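Side-chain contacts in methyltransferase (Pectobacterium atrosepticum SCRI1043, PDB 2P7I), which probably transfers methyl groups from S-adenosylmethionine to a substrate that is not established: residues E75-A80 against I88-S93; D180-D185 against I240-E245; Y22-D27 against L204-W209. All blocks are in the same frame, centred on the assembly; numbering follows the deposited sequence.

Contact 1 (E75-A80 against I88-S93); sequences EAISHA and ITYIHS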
ATOM      1  N   GLU B  75      30.910  28.031 -10.302  1.00 40.48           N
ATOM      2  CA  GLU B  75      30.865  28.536  -8.930  1.00 40.51           C
ATOM      3  C   GLU B  75      30.763  27.374  -7.939  1.00 39.99           C
ATOM      4  O   GLU B  75      31.591  27.253  -7.040  1.00 39.31           O
ATOM      5  CB  GLU B  75      29.704  29.525  -8.752  1.00 41.66           C
ATOM      6  N   ALA B  76      29.773  26.505  -8.157  1.00 38.55           N
ATOM      7  CA  ALA B  76      29.535  25.315  -7.323  1.00 37.26           C
ATOM      8  C   ALA B  76      30.763  24.401  -7.284  1.00 37.50           C
ATOM      9  O   ALA B  76      31.210  23.945  -6.218  1.00 35.71           O
ATOM     10  CB  ALA B  76      28.321  24.547  -7.853  1.00 36.56           C
ATOM     11  N   ILE B  77      31.316  24.152  -8.462  1.00 38.67           N
ATOM     12  CA  ILE B  77      32.418  23.214  -8.600  1.00 40.08           C
ATOM     13  C   ILE B  77      33.670  23.747  -7.894  1.00 40.59           C
ATOM     14  O   ILE B  77      34.470  22.975  -7.370  1.00 41.75           O
ATOM     15  CB  ILE B  77      32.664  22.873 -10.109  1.00 40.83           C
ATOM     16  CG1 ILE B  77      33.269  21.473 -10.261  1.00 42.93           C
ATOM     17  CG2 ILE B  77      33.501  23.925 -10.774  1.00 40.59           C
ATOM     18  CD1 ILE B  77      33.390  21.023 -11.706  1.00 42.08           C
ATOM     19  N   SER B  78      33.809  25.072  -7.847  1.00 40.36           N
ATOM     20  CA  SER B  78      34.905  25.717  -7.138  1.00 41.04           C
ATOM     21  C   SER B  78      34.751  25.604  -5.613  1.00 40.08           C
ATOM     22  O   SER B  78      35.709  25.311  -4.889  1.00 38.14           O
ATOM     23  CB  SER B  78      34.956  27.184  -7.541  1.00 39.17           C
ATOM     24  OG  SER B  78      36.061  27.822  -6.938  1.00 48.26           O
ATOM     25  N   HIS B  79      33.536  25.837  -5.131  1.00 40.73           N
ATOM     26  CA  HIS B  79      33.226  25.664  -3.715  1.00 42.04           C
ATOM     27  C   HIS B  79      33.547  24.244  -3.247  1.00 42.60           C
ATOM     28  O   HIS B  79      34.215  24.058  -2.226  1.00 41.67           O
ATOM     29  CB  HIS B  79      31.758  25.999  -3.467  1.00 42.22           C
ATOM     30  CG  HIS B  79      31.321  25.826  -2.047  1.00 50.88           C
ATOM     31  ND1 HIS B  79      31.180  26.886  -1.178  1.00 55.18           N
ATOM     32  CD2 HIS B  79      30.970  24.718  -1.353  1.00 56.72           C
ATOM     33  CE1 HIS B  79      30.767  26.434  -0.005  1.00 58.34           C
ATOM     34  NE2 HIS B  79      30.632  25.123  -0.086  1.00 59.11           N
ATOM     35  N   ALA B  80      33.070  23.246  -3.996  1.00 42.70           N
ATOM     36  CA  ALA B  80      33.391  21.842  -3.712  1.00 42.52           C
ATOM     37  C   ALA B  80      34.893  21.666  -3.569  1.00 44.54           C
ATOM     38  O   ALA B  80      35.376  21.117  -2.579  1.00 43.91           O
ATOM     39  CB  ALA B  80      32.877  20.933  -4.834  1.00 39.38           C
ATOM     40  N   ILE B  88      39.373  13.629  -5.598  1.00 43.28           N
ATOM     41  CA  ILE B  88      38.248  13.982  -6.461  1.00 39.51           C
ATOM     42  C   ILE B  88      38.819  14.448  -7.787  1.00 37.98           C
ATOM     43  O   ILE B  88      39.715  15.305  -7.832  1.00 37.20           O
ATOM     44  CB  ILE B  88      37.420  15.149  -5.898  1.00 39.89           C
ATOM     45  CG1 ILE B  88      36.934  14.866  -4.470  1.00 37.66           C
ATOM     46  CG2 ILE B  88      36.264  15.472  -6.832  1.00 34.24           C
ATOM     47  CD1 ILE B  88      36.010  13.713  -4.360  1.00 41.80           C
ATOM     48  N   THR B  89      38.323  13.889  -8.872  1.00 35.24           N
ATOM     49  CA  THR B  89      38.548  14.461 -10.173  1.00 33.81           C
ATOM     50  C   THR B  89      37.342  15.316 -10.507  1.00 32.39           C
ATOM     51  O   THR B  89      36.222  14.815 -10.545  1.00 30.66           O
ATOM     52  CB  THR B  89      38.707  13.374 -11.224  1.00 35.30           C
ATOM     53  OG1 THR B  89      39.826  12.537 -10.869  1.00 37.68           O
ATOM     54  CG2 THR B  89      38.930  13.985 -12.577  1.00 32.91           C
ATOM     55  N   TYR B  90      37.564  16.602 -10.748  1.00 31.48           N
ATOM     56  CA  TYR B  90      36.479  17.520 -11.072  1.00 32.06           C
ATOM     57  C   TYR B  90      36.385  17.701 -12.580  1.00 31.63           C
ATOM     58  O   TYR B  90      37.397  17.853 -13.233  1.00 30.90           O
ATOM     59  CB  TYR B  90      36.712  18.869 -10.408  1.00 31.72           C
ATOM     60  CG  TYR B  90      36.714  18.790  -8.907  1.00 33.42           C
ATOM     61  CD1 TYR B  90      35.536  18.891  -8.193  1.00 35.89           C
ATOM     62  CD2 TYR B  90      37.896  18.604  -8.201  1.00 33.92           C
ATOM     63  CE1 TYR B  90      35.531  18.821  -6.817  1.00 38.25           C
ATOM     64  CE2 TYR B  90      37.900  18.532  -6.816  1.00 34.87           C
ATOM     65  CZ  TYR B  90      36.713  18.639  -6.136  1.00 35.56           C
ATOM     66  OH  TYR B  90      36.691  18.555  -4.763  1.00 43.22           O
ATOM     67  N   ILE B  91      35.170  17.649 -13.126  1.00 31.15           N
ATOM     68  CA  ILE B  91      34.937  17.861 -14.552  1.00 31.39           C
ATOM     69  C   ILE B  91      33.845  18.912 -14.675  1.00 30.85           C
ATOM     70  O   ILE B  91      32.702  18.703 -14.287  1.00 29.41           O
ATOM     71  CB  ILE B  91      34.554  16.550 -15.255  1.00 32.84           C
ATOM     72  CG1 ILE B  91      35.787  15.643 -15.324  1.00 36.28           C
ATOM     73  CG2 ILE B  91      34.052  16.814 -16.641  1.00 32.76           C
ATOM     74  CD1 ILE B  91      35.463  14.270 -15.552  1.00 39.79           C
ATOM     75  N   HIS B  92      34.223  20.081 -15.160  1.00 28.55           N
ATOM     76  CA  HIS B  92      33.290  21.175 -15.281  1.00 29.67           C
ATOM     77  C   HIS B  92      32.698  21.056 -16.670  1.00 32.05           C
ATOM     78  O   HIS B  92      33.348  21.395 -17.653  1.00 33.71           O
ATOM     79  CB  HIS B  92      34.023  22.512 -15.093  1.00 31.21           C
ATOM     80  CG  HIS B  92      33.160  23.708 -15.327  1.00 33.68           C
ATOM     81  ND1 HIS B  92      33.651  24.889 -15.845  1.00 37.76           N
ATOM     82  CD2 HIS B  92      31.836  23.905 -15.132  1.00 35.53           C
ATOM     83  CE1 HIS B  92      32.664  25.762 -15.950  1.00 41.56           C
ATOM     84  NE2 HIS B  92      31.550  25.186 -15.533  1.00 39.87           N
ATOM     85  N   SER B  93      31.484  20.522 -16.767  1.00 30.99           N
ATOM     86  CA  SER B  93      30.858  20.311 -18.059  1.00 30.74           C
ATOM     87  C   SER B  93      29.385  20.108 -17.878  1.00 32.37           C
ATOM     88  O   SER B  93      28.947  19.711 -16.803  1.00 31.61           O
ATOM     89  CB  SER B  93      31.436  19.059 -18.722  1.00 29.00           C
ATOM     90  OG  SER B  93      30.863  18.849 -20.008  1.00 35.57           O
TER
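Ala80, whose methyl packs against Tyr90, is fixed in its helical turn by a backbone bond from its N to Ala76 O, 3.0 Å long. No hydrogen bond spans the two segments, so their contact rests on apolar surfaces. Ala80 CB lies 3.9 Å from Tyr90 CE1, and Ile77 CG1 meets the neighbouring ring atom Tyr90 CD1 at 4.0 Å. Ala80 CB and the methylene Ile77 CG1 both approach the ring obliquely, while Ile88 CG2, from the other side of the plane, sits over the ring centre, 3.2 Å above it. The helix and strand axes are 9.4 Å apart and run nearly antiparallel, at 169°. The pair forms the second half of a beta-alpha-beta crossover of the Rossmann type, in which helix 74-83 links strand 67-71 to strand 88-92, an outermost strand of the sheet within this chain. With CG1 turned roughly anti to its backbone N (chi1 -152°) and the chain extended beyond it, Ile77 passes alongside Tyr90 in the opposite direction and brings CD1 to the strand backbone. There Ile77 CD1 stands 3.5 Å from Ile91 O, and the same methyl is 3.8 Å from His92 CB. His92 NE2 makes a weak hydrogen bond to Ala72 O, in the turn between strand 67-71 and helix 74-83.

Contact 2 (D180-D185 against I240-E245); sequences DTLERD and IFLLCE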
ATOM      1  N   ASP B 180       6.681   4.450 -11.646  1.00 29.38           N
ATOM      2  CA  ASP B 180       6.271   4.041 -12.975  1.00 26.36           C
ATOM      3  C   ASP B 180       7.021   4.781 -14.089  1.00 25.08           C
ATOM      4  O   ASP B 180       7.555   4.150 -15.052  1.00 26.67           O
ATOM      5  CB  ASP B 180       4.721   4.053 -13.142  1.00 26.08           C
ATOM      6  CG  ASP B 180       4.087   5.456 -13.159  1.00 33.46           C
ATOM      7  OD1 ASP B 180       4.443   6.311 -12.321  1.00 31.19           O
ATOM      8  OD2 ASP B 180       3.160   5.681 -13.974  1.00 28.21           O
ATOM      9  N   THR B 181       7.098   6.109 -13.983  1.00 25.98           N
ATOM     10  CA  THR B 181       7.692   6.894 -15.021  1.00 23.70           C
ATOM     11  C   THR B 181       9.219   6.855 -14.939  1.00 24.95           C
ATOM     12  O   THR B 181       9.911   6.943 -15.941  1.00 24.79           O
ATOM     13  CB  THR B 181       7.207   8.366 -14.913  1.00 22.14           C
ATOM     14  OG1 THR B 181       7.345   8.812 -13.551  1.00 25.28           O
ATOM     15  CG2 THR B 181       5.718   8.473 -15.357  1.00 21.75           C
ATOM     16  N   LEU B 182       9.756   6.764 -13.731  1.00 24.74           N
ATOM     17  CA  LEU B 182      11.204   6.587 -13.568  1.00 25.31           C
ATOM     18  C   LEU B 182      11.734   5.271 -14.193  1.00 25.71           C
ATOM     19  O   LEU B 182      12.676   5.301 -14.950  1.00 24.14           O
ATOM     20  CB  LEU B 182      11.592   6.721 -12.081  1.00 24.05           C
ATOM     21  CG  LEU B 182      13.105   6.854 -11.780  1.00 25.59           C
ATOM     22  CD1 LEU B 182      13.729   8.065 -12.486  1.00 25.10           C
ATOM     23  CD2 LEU B 182      13.380   6.932 -10.221  1.00 25.38           C
ATOM     24  N   GLU B 183      11.109   4.135 -13.915  1.00 24.71           N
ATOM     25  CA  GLU B 183      11.496   2.879 -14.544  1.00 23.56           C
ATOM     26  C   GLU B 183      11.286   2.937 -16.044  1.00 25.24           C
ATOM     27  O   GLU B 183      12.101   2.422 -16.796  1.00 27.87           O
ATOM     28  CB  GLU B 183      10.811   1.667 -13.907  1.00 25.58           C
ATOM     29  CG  GLU B 183      11.262   0.395 -14.562  1.00 27.21           C
ATOM     30  CD  GLU B 183      11.054  -0.839 -13.770  1.00 31.07           C
ATOM     31  OE1 GLU B 183      10.584  -0.766 -12.618  1.00 29.43           O
ATOM     32  OE2 GLU B 183      11.429  -1.898 -14.297  1.00 29.97           O
ATOM     33  N   ARG B 184      10.211   3.599 -16.493  1.00 25.91           N
ATOM     34  CA  ARG B 184      10.003   3.812 -17.940  1.00 24.14           C
ATOM     35  C   ARG B 184      11.201   4.448 -18.613  1.00 25.31           C
ATOM     36  O   ARG B 184      11.685   3.972 -19.647  1.00 24.43           O
ATOM     37  CB  ARG B 184       8.747   4.681 -18.219  1.00 24.93           C
ATOM     38  CG  ARG B 184       8.503   4.993 -19.680  1.00 25.49           C
ATOM     39  CD  ARG B 184       7.574   6.149 -19.862  1.00 25.40           C
ATOM     40  NE  ARG B 184       8.190   7.370 -19.362  1.00 22.86           N
ATOM     41  CZ  ARG B 184       7.530   8.451 -18.969  1.00 31.33           C
ATOM     42  NH1 ARG B 184       6.216   8.516 -19.058  1.00 26.52           N
ATOM     43  NH2 ARG B 184       8.206   9.503 -18.521  1.00 26.60           N
ATOM     44  N   ASP B 185      11.649   5.551 -18.072  1.00 26.11           N
ATOM     45  CA  ASP B 185      12.728   6.276 -18.703  1.00 23.29           C
ATOM     46  C   ASP B 185      14.042   5.480 -18.637  1.00 25.58           C
ATOM     47  O   ASP B 185      14.816   5.484 -19.595  1.00 25.67           O
ATOM     48  CB  ASP B 185      12.888   7.648 -18.053  1.00 24.08           C
ATOM     49  CG  ASP B 185      11.822   8.641 -18.474  1.00 31.46           C
ATOM     50  OD1 ASP B 185      10.938   8.316 -19.313  1.00 28.97           O
ATOM     51  OD2 ASP B 185      11.954   9.811 -18.026  1.00 28.45           O
ATOM     52  N   ILE B 240      12.496   7.993  -4.494  1.00 24.81           N
ATOM     53  CA  ILE B 240      12.478   6.633  -4.967  1.00 25.27           C
ATOM     54  C   ILE B 240      13.836   6.363  -5.617  1.00 25.32           C
ATOM     55  O   ILE B 240      14.534   7.304  -6.085  1.00 24.07           O
ATOM     56  CB  ILE B 240      11.326   6.425  -5.995  1.00 25.79           C
ATOM     57  CG1 ILE B 240      11.209   7.648  -6.934  1.00 27.09           C
ATOM     58  CG2 ILE B 240       9.988   6.205  -5.269  1.00 27.47           C
ATOM     59  CD1 ILE B 240      10.176   7.464  -8.057  1.00 32.18           C
ATOM     60  N   PHE B 241      14.177   5.087  -5.661  1.00 27.96           N
ATOM     61  CA  PHE B 241      15.537   4.634  -5.876  1.00 26.87           C
ATOM     62  C   PHE B 241      15.461   3.423  -6.769  1.00 25.27           C
ATOM     63  O   PHE B 241      14.863   2.389  -6.417  1.00 24.29           O
ATOM     64  CB  PHE B 241      16.186   4.329  -4.495  1.00 28.58           C
ATOM     65  CG  PHE B 241      17.496   3.567  -4.533  1.00 27.93           C
ATOM     66  CD1 PHE B 241      18.419   3.716  -5.570  1.00 26.36           C
ATOM     67  CD2 PHE B 241      17.827   2.726  -3.485  1.00 30.59           C
ATOM     68  CE1 PHE B 241      19.605   2.970  -5.575  1.00 26.10           C
ATOM     69  CE2 PHE B 241      19.034   2.020  -3.473  1.00 28.41           C
ATOM     70  CZ  PHE B 241      19.901   2.104  -4.535  1.00 29.29           C
ATOM     71  N   LEU B 242      16.010   3.576  -7.964  1.00 26.87           N
ATOM     72  CA  LEU B 242      16.288   2.474  -8.840  1.00 24.10           C
ATOM     73  C   LEU B 242      17.793   2.132  -8.906  1.00 25.93           C
ATOM     74  O   LEU B 242      18.616   2.977  -9.186  1.00 22.83           O
ATOM     75  CB  LEU B 242      15.779   2.752 -10.266  1.00 25.86           C
ATOM     76  CG  LEU B 242      14.282   3.025 -10.508  1.00 27.12           C
ATOM     77  CD1 LEU B 242      14.097   3.059 -12.087  1.00 24.43           C
ATOM     78  CD2 LEU B 242      13.426   1.970  -9.907  1.00 30.28           C
ATOM     79  N   LEU B 243      18.115   0.873  -8.668  1.00 25.67           N
ATOM     80  CA  LEU B 243      19.459   0.341  -8.896  1.00 27.12           C
ATOM     81  C   LEU B 243      19.466  -0.249 -10.265  1.00 27.07           C
ATOM     82  O   LEU B 243      18.686  -1.159 -10.588  1.00 26.56           O
ATOM     83  CB  LEU B 243      19.822  -0.762  -7.892  1.00 28.75           C
ATOM     84  CG  LEU B 243      21.298  -1.229  -7.961  1.00 29.14           C
ATOM     85  CD1 LEU B 243      22.226  -0.106  -7.395  1.00 24.08           C
ATOM     86  CD2 LEU B 243      21.457  -2.527  -7.183  1.00 33.38           C
ATOM     87  N   CYS B 244      20.350   0.236 -11.109  1.00 26.08           N
ATOM     88  CA  CYS B 244      20.385  -0.173 -12.499  1.00 26.05           C
ATOM     89  C   CYS B 244      21.762  -0.687 -12.894  1.00 26.91           C
ATOM     90  O   CYS B 244      22.784  -0.299 -12.308  1.00 27.01           O
ATOM     91  CB  CYS B 244      20.094   1.034 -13.383  1.00 26.11           C
ATOM     92  SG  CYS B 244      18.475   1.821 -13.105  1.00 29.03           S
ATOM     93  N   GLU B 245      21.767  -1.569 -13.872  1.00 28.46           N
ATOM     94  CA  GLU B 245      22.989  -2.115 -14.471  1.00 25.24           C
ATOM     95  C   GLU B 245      22.933  -1.908 -15.965  1.00 25.58           C
ATOM     96  O   GLU B 245      21.892  -1.524 -16.529  1.00 26.01           O
ATOM     97  CB  GLU B 245      23.165  -3.584 -14.094  1.00 28.68           C
ATOM     98  CG  GLU B 245      23.517  -3.649 -12.609  1.00 33.13           C
ATOM     99  CD  GLU B 245      23.581  -5.056 -12.033  1.00 42.67           C
ATOM    100  OE1 GLU B 245      24.354  -5.868 -12.544  1.00 46.70           O
ATOM    101  OE2 GLU B 245      22.878  -5.331 -11.040  1.00 65.24           O
TER
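Beside Leu182 and Glu183, the two helix residues that touch the strand, but on the helix side turned from it, the flat guanidinium of Arg184 has Thr181 CB over one face, offset toward the rim, and Asp185 CG in plane at its edge. Arg184 uses NE and NH2 together on a single oxygen: NE lies 2.9 Å from Asp185 OD1 in a salt bridge. Both nitrogens come from the same face of the carboxylate, about 41° out of its plane, and Tyr177 OH bonds to the other oxygen, Asp185 OD2. The contact itself is apolar. Leu182 CD2 fits between two strand side chains, 3.9 Å from Ile240 CD1 and 4.0 Å from Leu242 CG. Leu242 continues past Leu182 until its CD1 rests on the helix backbone, 3.6 Å from Glu183 CA. With CG anti to the backbone N (chi1 -179°) and the rest of the chain extended, Glu183 offers only its near end to Leu242 and carries its carboxylate onward to salt bridges with Arg196 and with Lys154 of the second subunit. The axes of the two segments are 9.6 Å apart and inclined at 24°, so helix 179-188 runs almost along strand 237-245. That strand lies antiparallel between 135-142 and 192-201, the reversed insertion that gives class I methyltransferases their strand order 3-2-1-4-5-7-6.

Contact 3 (Y22-D27 against L204-W209); sequences YNFDFD and LANFQW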
ATOM      1  N   TYR B  22      18.975  23.137  10.702  1.00 68.32           N
ATOM      2  CA  TYR B  22      18.492  21.847  10.086  1.00 67.73           C
ATOM      3  C   TYR B  22      17.787  22.025   8.749  1.00 64.23           C
ATOM      4  O   TYR B  22      16.831  22.798   8.633  1.00 64.12           O
ATOM      5  CB  TYR B  22      17.568  21.074  11.034  1.00 69.21           C
ATOM      6  CG  TYR B  22      18.317  20.427  12.170  1.00 73.04           C
ATOM      7  CD1 TYR B  22      19.276  19.445  11.923  1.00 74.72           C
ATOM      8  CD2 TYR B  22      18.088  20.813  13.488  1.00 77.99           C
ATOM      9  CE1 TYR B  22      19.984  18.856  12.955  1.00 76.59           C
ATOM     10  CE2 TYR B  22      18.787  20.226  14.534  1.00 78.74           C
ATOM     11  CZ  TYR B  22      19.734  19.248  14.264  1.00 81.18           C
ATOM     12  OH  TYR B  22      20.431  18.671  15.305  1.00 80.35           O
ATOM     13  N   ASN B  23      18.296  21.312   7.744  1.00 59.99           N
ATOM     14  CA  ASN B  23      17.664  21.197   6.444  1.00 56.36           C
ATOM     15  C   ASN B  23      17.398  19.706   6.235  1.00 52.02           C
ATOM     16  O   ASN B  23      18.313  18.889   6.305  1.00 49.65           O
ATOM     17  CB  ASN B  23      18.560  21.759   5.335  1.00 56.55           C
ATOM     18  CG  ASN B  23      18.099  21.352   3.929  1.00 64.92           C
ATOM     19  OD1 ASN B  23      18.921  21.081   3.049  1.00 74.26           O
ATOM     20  ND2 ASN B  23      16.784  21.297   3.716  1.00 72.69           N
ATOM     21  N   PHE B  24      16.133  19.372   6.018  1.00 47.41           N
ATOM     22  CA  PHE B  24      15.703  17.997   5.904  1.00 44.94           C
ATOM     23  C   PHE B  24      16.484  17.267   4.809  1.00 44.48           C
ATOM     24  O   PHE B  24      16.949  16.141   5.016  1.00 41.14           O
ATOM     25  CB  PHE B  24      14.199  17.962   5.622  1.00 45.57           C
ATOM     26  CG  PHE B  24      13.639  16.588   5.475  1.00 38.23           C
ATOM     27  CD1 PHE B  24      13.460  15.784   6.585  1.00 44.57           C
ATOM     28  CD2 PHE B  24      13.263  16.103   4.240  1.00 34.17           C
ATOM     29  CE1 PHE B  24      12.923  14.494   6.441  1.00 39.93           C
ATOM     30  CE2 PHE B  24      12.725  14.803   4.099  1.00 42.38           C
ATOM     31  CZ  PHE B  24      12.582  14.008   5.183  1.00 33.28           C
ATOM     32  N   ASP B  25      16.653  17.909   3.657  1.00 43.80           N
ATOM     33  CA  ASP B  25      17.339  17.260   2.525  1.00 46.49           C
ATOM     34  C   ASP B  25      18.802  16.914   2.809  1.00 44.67           C
ATOM     35  O   ASP B  25      19.277  15.813   2.517  1.00 45.68           O
ATOM     36  CB  ASP B  25      17.258  18.133   1.288  1.00 48.48           C
ATOM     37  CG  ASP B  25      15.830  18.462   0.913  1.00 56.90           C
ATOM     38  OD1 ASP B  25      14.999  17.520   0.732  1.00 60.12           O
ATOM     39  OD2 ASP B  25      15.544  19.677   0.805  1.00 70.34           O
ATOM     40  N   PHE B  26      19.490  17.855   3.423  1.00 42.59           N
ATOM     41  CA  PHE B  26      20.914  17.705   3.686  0.70 42.49           C
ATOM     42  C   PHE B  26      21.175  16.901   4.960  1.00 40.63           C
ATOM     43  O   PHE B  26      22.079  16.074   4.991  1.00 40.49           O
ATOM     44  CB  PHE B  26      21.590  19.084   3.765  0.70 44.95           C
ATOM     45  CG  PHE B  26      21.824  19.736   2.418  0.70 45.84           C
ATOM     46  CD1 PHE B  26      20.964  19.529   1.343  0.70 56.90           C
ATOM     47  CD2 PHE B  26      22.890  20.588   2.242  0.70 55.61           C
ATOM     48  CE1 PHE B  26      21.180  20.139   0.119  0.70 52.01           C
ATOM     49  CE2 PHE B  26      23.105  21.201   1.023  0.70 56.10           C
ATOM     50  CZ  PHE B  26      22.248  20.969  -0.040  0.70 54.67           C
ATOM     51  N   ASP B  27      20.379  17.123   5.998  1.00 37.91           N
ATOM     52  CA  ASP B  27      20.642  16.520   7.292  1.00 36.84           C
ATOM     53  C   ASP B  27      19.973  15.182   7.483  1.00 34.02           C
ATOM     54  O   ASP B  27      20.465  14.359   8.241  1.00 31.27           O
ATOM     55  CB  ASP B  27      20.220  17.471   8.412  1.00 37.77           C
ATOM     56  CG  ASP B  27      21.040  18.750   8.410  1.00 43.14           C
ATOM     57  OD1 ASP B  27      22.275  18.633   8.409  1.00 42.78           O
ATOM     58  OD2 ASP B  27      20.455  19.846   8.363  1.00 48.05           O
ATOM     59  N   LEU B 204       5.361  14.455   6.397  1.00 35.18           N
ATOM     60  CA  LEU B 204       5.367  15.894   6.611  1.00 35.33           C
ATOM     61  C   LEU B 204       6.143  16.546   5.499  1.00 34.56           C
ATOM     62  O   LEU B 204       7.039  15.936   4.940  1.00 33.86           O
ATOM     63  CB  LEU B 204       6.071  16.213   7.916  1.00 36.48           C
ATOM     64  CG  LEU B 204       5.410  15.765   9.221  1.00 38.76           C
ATOM     65  CD1 LEU B 204       6.426  15.760  10.347  1.00 39.41           C
ATOM     66  CD2 LEU B 204       4.236  16.657   9.561  1.00 39.24           C
ATOM     67  N   ALA B 205       5.824  17.800   5.204  1.00 35.37           N
ATOM     68  CA  ALA B 205       6.510  18.544   4.175  1.00 37.12           C
ATOM     69  C   ALA B 205       7.791  19.125   4.743  1.00 38.23           C
ATOM     70  O   ALA B 205       7.922  19.306   5.955  1.00 37.74           O
ATOM     71  CB  ALA B 205       5.635  19.633   3.651  1.00 36.40           C
ATOM     72  N   ASN B 206       8.738  19.416   3.870  1.00 40.77           N
ATOM     73  CA  ASN B 206      10.011  19.994   4.304  1.00 45.66           C
ATOM     74  C   ASN B 206       9.854  21.176   5.236  1.00 46.91           C
ATOM     75  O   ASN B 206      10.514  21.245   6.274  1.00 45.71           O
ATOM     76  CB  ASN B 206      10.835  20.423   3.103  1.00 46.52           C
ATOM     77  CG  ASN B 206      11.516  19.262   2.438  1.00 46.60           C
ATOM     78  OD1 ASN B 206      10.938  18.198   2.275  1.00 51.48           O
ATOM     79  ND2 ASN B 206      12.758  19.458   2.056  1.00 54.19           N
ATOM     80  N   PHE B 207       8.977  22.106   4.881  1.00 48.34           N
ATOM     81  CA  PHE B 207       8.804  23.283   5.722  1.00 49.73           C
ATOM     82  C   PHE B 207       8.422  22.870   7.137  1.00 49.11           C
ATOM     83  O   PHE B 207       8.853  23.491   8.103  1.00 50.46           O
ATOM     84  CB  PHE B 207       7.830  24.292   5.098  1.00 50.94           C
ATOM     85  CG  PHE B 207       6.364  24.013   5.344  1.00 55.97           C
ATOM     86  CD1 PHE B 207       5.627  23.244   4.458  1.00 57.09           C
ATOM     87  CD2 PHE B 207       5.707  24.587   6.431  1.00 61.41           C
ATOM     88  CE1 PHE B 207       4.278  23.014   4.669  1.00 57.10           C
ATOM     89  CE2 PHE B 207       4.356  24.362   6.644  1.00 60.23           C
ATOM     90  CZ  PHE B 207       3.643  23.569   5.762  1.00 59.19           C
ATOM     91  N   GLN B 208       7.661  21.778   7.258  1.00 46.77           N
ATOM     92  CA  GLN B 208       7.280  21.273   8.567  1.00 45.00           C
ATOM     93  C   GLN B 208       8.447  20.573   9.263  1.00 44.13           C
ATOM     94  O   GLN B 208       8.643  20.755  10.462  1.00 39.97           O
ATOM     95  CB  GLN B 208       6.055  20.373   8.464  1.00 44.02           C
ATOM     96  CG  GLN B 208       4.871  21.097   7.846  1.00 46.55           C
ATOM     97  CD  GLN B 208       3.712  20.188   7.506  1.00 47.88           C
ATOM     98  OE1 GLN B 208       3.896  19.084   6.976  1.00 38.85           O
ATOM     99  NE2 GLN B 208       2.504  20.656   7.786  1.00 45.21           N
ATOM    100  N   TRP B 209       9.221  19.787   8.515  1.00 44.40           N
ATOM    101  CA  TRP B 209      10.397  19.114   9.064  1.00 45.84           C
ATOM    102  C   TRP B 209      11.365  20.124   9.658  1.00 46.30           C
ATOM    103  O   TRP B 209      11.855  19.943  10.751  1.00 46.22           O
ATOM    104  CB  TRP B 209      11.136  18.285   7.998  1.00 44.61           C
ATOM    105  CG  TRP B 209      10.447  17.030   7.630  1.00 39.73           C
ATOM    106  CD1 TRP B 209       9.845  16.765   6.455  1.00 40.10           C
ATOM    107  CD2 TRP B 209      10.298  15.851   8.440  1.00 37.42           C
ATOM    108  NE1 TRP B 209       9.318  15.494   6.470  1.00 37.04           N
ATOM    109  CE2 TRP B 209       9.579  14.915   7.677  1.00 35.56           C
ATOM    110  CE3 TRP B 209      10.712  15.502   9.722  1.00 37.14           C
ATOM    111  CZ2 TRP B 209       9.238  13.644   8.160  1.00 42.90           C
ATOM    112  CZ3 TRP B 209      10.382  14.258  10.207  1.00 41.31           C
ATOM    113  CH2 TRP B 209       9.650  13.338   9.432  1.00 44.45           C
TER
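Phe24 and Trp209 stack face to face: the phenyl and the five-membered indole ring have centroids 3.8 Å apart and planes inclined by only 14°. Within the stack the closest atoms are Phe24 CD1 and Trp209 CG at 3.4 Å. Phe24 CG is anti to its backbone N (chi1 180°), which carries the ring across to the indole. Beside the stack, Asn206 ND2 gives a weak but fairly straight hydrogen bond to Asp25 OD1, 3.2 Å long; Asn206 OD1 is bonded to Lys202 NZ. The contact joins the beginnings of two helices, 24-37 at the modelled N-terminus and 206-212, which follows strand 192-201 of the Rossmann-like sheet. Phe200, on that strand, sets a T-shaped contact against both stacked rings. Leu204 CB backs the opposite face of the indole, 3.6 Å above its plane. Further out, side chains cap the helix starts: N-cap Asn23 OD1 accepts weakly from Phe26 N, Asp27 OD2 accepts from Asn23 N at 2.7 Å, met nearly end-on, and Gln208 OE1 accepts from the N-H of the N-cap Ala205, with Ala205 N at 2.9 Å. Asp210 OD1 takes the backbone N-H of Phe24.

How the contacts relate
Contacts 1 and 2 each pack a helix on the same seven-stranded sheet but lie on opposite sides of the chain's centre, with their own centres 27 Å apart and nearest atoms about 20 Å apart. Contact 3 comes closer to each, about 9 Å from contact 1 and about 11 Å from contact 2 between nearest atoms, yet touches neither. In sequence, contact 1 falls between the two segments of contact 3, whereas the segments of contacts 2 and 3 alternate. Contacts 2 and 3 also approach other subunits; contact 1 does not. No cofactor is modelled, so the presumed S-adenosylmethionine pocket is not marked by a ligand; the sodium ion sits at Asn249 and Gln250.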